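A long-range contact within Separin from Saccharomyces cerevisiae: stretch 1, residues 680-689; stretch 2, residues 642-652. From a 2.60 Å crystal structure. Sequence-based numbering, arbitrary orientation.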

# COMPACT_ATOMS: atom_id res chain seq x y z
N ILE A 680 4.79 4.98 18.52
CA ILE A 680 3.86 5.11 17.40
C ILE A 680 4.22 4.17 16.26
O ILE A 680 3.34 3.73 15.51
CB ILE A 680 3.81 6.56 16.85
CG1 ILE A 680 3.80 7.56 18.01
CG2 ILE A 680 2.57 6.77 16.00
CD1 ILE A 680 2.71 7.30 19.02
N GLU A 681 5.50 3.84 16.13
CA GLU A 681 5.92 2.94 15.06
C GLU A 681 5.47 1.50 15.32
O GLU A 681 5.01 0.81 14.41
CB GLU A 681 7.43 2.99 14.85
CG GLU A 681 7.78 3.13 13.38
CD GLU A 681 9.20 2.67 13.02
OE1 GLU A 681 10.13 2.77 13.88
OE2 GLU A 681 9.37 2.21 11.86
N GLN A 682 5.60 1.04 16.56
CA GLN A 682 5.19 -0.31 16.88
C GLN A 682 3.67 -0.44 16.86
O GLN A 682 3.13 -1.49 16.52
CB GLN A 682 5.75 -0.73 18.23
CG GLN A 682 7.11 -1.40 18.11
CD GLN A 682 8.20 -0.46 17.56
OE1 GLN A 682 8.40 0.66 18.07
NE2 GLN A 682 8.90 -0.92 16.51
N ALA A 683 2.97 0.63 17.24
CA ALA A 683 1.52 0.63 17.27
C ALA A 683 0.96 0.61 15.86
O ALA A 683 -0.05 -0.04 15.58
CB ALA A 683 1.00 1.83 18.03
N LEU A 684 1.61 1.35 14.97
CA LEU A 684 1.24 1.33 13.57
C LEU A 684 1.42 -0.09 13.04
O LEU A 684 0.58 -0.61 12.30
CB LEU A 684 2.07 2.32 12.76
CG LEU A 684 1.57 3.77 12.70
CD1 LEU A 684 2.67 4.69 12.16
CD2 LEU A 684 0.31 3.90 11.85
N LEU A 685 2.51 -0.72 13.46
CA LEU A 685 2.81 -2.06 13.00
C LEU A 685 1.79 -3.08 13.49
O LEU A 685 1.30 -3.89 12.72
CB LEU A 685 4.20 -2.46 13.45
CG LEU A 685 4.81 -3.57 12.62
CD1 LEU A 685 5.10 -3.00 11.25
CD2 LEU A 685 6.08 -4.09 13.31
N HIS A 686 1.48 -3.02 14.77
CA HIS A 686 0.49 -3.90 15.35
C HIS A 686 -0.88 -3.71 14.65
O HIS A 686 -1.53 -4.68 14.24
CB HIS A 686 0.41 -3.63 16.86
CG HIS A 686 -0.61 -4.45 17.59
ND1 HIS A 686 -0.90 -5.76 17.25
CD2 HIS A 686 -1.40 -4.15 18.65
CE1 HIS A 686 -1.83 -6.23 18.07
NE2 HIS A 686 -2.15 -5.27 18.92
N ALA A 687 -1.30 -2.46 14.49
CA ALA A 687 -2.63 -2.15 13.98
C ALA A 687 -2.77 -2.54 12.51
O ALA A 687 -3.79 -3.06 12.08
CB ALA A 687 -2.96 -0.67 14.18
N SER A 688 -1.72 -2.28 11.74
CA SER A 688 -1.78 -2.55 10.32
C SER A 688 -2.04 -4.04 10.05
O SER A 688 -2.76 -4.39 9.12
CB SER A 688 -0.48 -2.11 9.65
OG SER A 688 -0.68 -1.89 8.26
N SER A 689 -1.49 -4.91 10.89
CA SER A 689 -1.59 -6.34 10.66
C SER A 689 -2.98 -6.88 10.97
O SER A 689 -3.38 -7.92 10.45
CB SER A 689 -0.55 -7.09 11.49
OG SER A 689 -0.82 -6.93 12.87
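Stretch 2 642-652: VPYADNYLLEA

Two helices running the same way can pack through a few well-chosen side-chain conformations, and this pair from Separin illustrates the principle. Residues 642-652 are helical throughout and lie along helix 680-689 with N-to-C directions 15° apart, the axes approaching to 9.4 Å. The register pairs Gln682 with Pro643 (CA to CA 7.2 Å) and, farther along, Ser689 with Asn647 (CA to CA 5.6 Å).

Leu685 points toward the partner helix. Its t,p rotamer sets CD2 against Tyr644, 3.9 Å from the ring centroid and nearly on the ring normal, a CH-pi contact over the face; the same methyl lies 4.1 Å from Pro643 CB. Tyr644 leaves its backbone sideways, but chi1 in m (-73°) and chi2 of 83° bring the ring back across the leucine and carry its OH to 3.0 Å from Glu681 OE2, at the ring edge.

Asn647, also directed toward the other helix, adopts t at chi1; with chi2 at -69°, ND2 donates a hydrogen bond to Leu685 O (2.8 Å). That carbonyl receives only a weak helical bond from Ser689 N. Ser689, in p, turns its OG back to His686 O (2.7 Å), within its own helix, while Leu650 CD2 packs 3.8 Å from the same OG.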

# COMPACT_ATOMS: atom_id res chain seq x y z
N VAL A 642 11.76 -8.42 16.16
CA VAL A 642 10.71 -9.43 16.25
C VAL A 642 9.26 -8.88 16.11
O VAL A 642 8.39 -9.58 15.60
CB VAL A 642 10.84 -10.23 17.57
CG1 VAL A 642 9.63 -11.12 17.81
CG2 VAL A 642 12.10 -11.07 17.54
N PRO A 643 9.00 -7.64 16.57
CA PRO A 643 7.71 -7.05 16.18
C PRO A 643 7.46 -7.07 14.66
O PRO A 643 6.30 -7.17 14.23
CB PRO A 643 7.83 -5.60 16.67
CG PRO A 643 8.70 -5.71 17.88
CD PRO A 643 9.67 -6.85 17.62
N TYR A 644 8.51 -6.97 13.87
CA TYR A 644 8.35 -7.00 12.43
C TYR A 644 8.14 -8.41 11.95
O TYR A 644 7.37 -8.65 11.02
CB TYR A 644 9.54 -6.38 11.71
CG TYR A 644 9.60 -4.88 11.82
CD1 TYR A 644 10.17 -4.28 12.94
CD2 TYR A 644 9.12 -4.07 10.81
CE1 TYR A 644 10.24 -2.92 13.06
CE2 TYR A 644 9.19 -2.71 10.91
CZ TYR A 644 9.76 -2.14 12.04
OH TYR A 644 9.84 -0.77 12.15
N ALA A 645 8.85 -9.36 12.56
CA ALA A 645 8.67 -10.73 12.17
C ALA A 645 7.23 -11.14 12.48
O ALA A 645 6.60 -11.80 11.68
CB ALA A 645 9.67 -11.63 12.86
N ASP A 646 6.70 -10.70 13.62
CA ASP A 646 5.36 -11.08 14.04
C ASP A 646 4.29 -10.52 13.10
O ASP A 646 3.44 -11.27 12.62
CB ASP A 646 5.09 -10.65 15.49
CG ASP A 646 5.59 -11.68 16.51
OD1 ASP A 646 5.90 -12.81 16.08
OD2 ASP A 646 5.68 -11.38 17.72
N ASN A 647 4.33 -9.21 12.82
CA ASN A 647 3.43 -8.60 11.86
C ASN A 647 3.50 -9.26 10.48
O ASN A 647 2.47 -9.50 9.84
CB ASN A 647 3.72 -7.10 11.71
CG ASN A 647 3.06 -6.46 10.45
OD1 ASN A 647 3.45 -6.74 9.31
ND2 ASN A 647 2.11 -5.55 10.67
N TYR A 648 4.71 -9.54 10.01
CA TYR A 648 4.86 -10.01 8.63
C TYR A 648 4.55 -11.51 8.52
O TYR A 648 4.18 -11.98 7.44
CB TYR A 648 6.26 -9.70 8.10
CG TYR A 648 6.38 -8.31 7.50
CD1 TYR A 648 5.68 -7.98 6.35
CD2 TYR A 648 7.18 -7.33 8.10
CE1 TYR A 648 5.77 -6.72 5.79
CE2 TYR A 648 7.28 -6.06 7.55
CZ TYR A 648 6.58 -5.76 6.39
OH TYR A 648 6.66 -4.51 5.82
N LEU A 649 4.67 -12.23 9.62
CA LEU A 649 4.27 -13.63 9.65
C LEU A 649 2.74 -13.73 9.51
O LEU A 649 2.20 -14.61 8.83
CB LEU A 649 4.75 -14.29 10.94
CG LEU A 649 4.47 -15.77 11.19
CD1 LEU A 649 4.96 -16.65 10.04
CD2 LEU A 649 5.13 -16.17 12.49
N LEU A 650 2.05 -12.80 10.17
CA LEU A 650 0.60 -12.71 10.16
C LEU A 650 0.09 -12.46 8.74
O LEU A 650 -0.80 -13.18 8.27
CB LEU A 650 0.13 -11.60 11.12
CG LEU A 650 -1.38 -11.44 11.30
CD1 LEU A 650 -2.04 -12.81 11.36
CD2 LEU A 650 -1.72 -10.60 12.54
N GLU A 651 0.66 -11.47 8.07
CA GLU A 651 0.26 -11.14 6.71
C GLU A 651 0.57 -12.28 5.75
O GLU A 651 -0.15 -12.48 4.78
CB GLU A 651 0.95 -9.85 6.26
CG GLU A 651 0.67 -8.65 7.17
CD GLU A 651 -0.67 -7.95 6.87
OE1 GLU A 651 -0.64 -6.93 6.15
OE2 GLU A 651 -1.74 -8.42 7.36
N ALA A 652 1.61 -13.06 6.03
CA ALA A 652 1.97 -14.18 5.16
C ALA A 652 0.99 -15.35 5.33
O ALA A 652 0.59 -15.97 4.35
CB ALA A 652 3.39 -14.63 5.44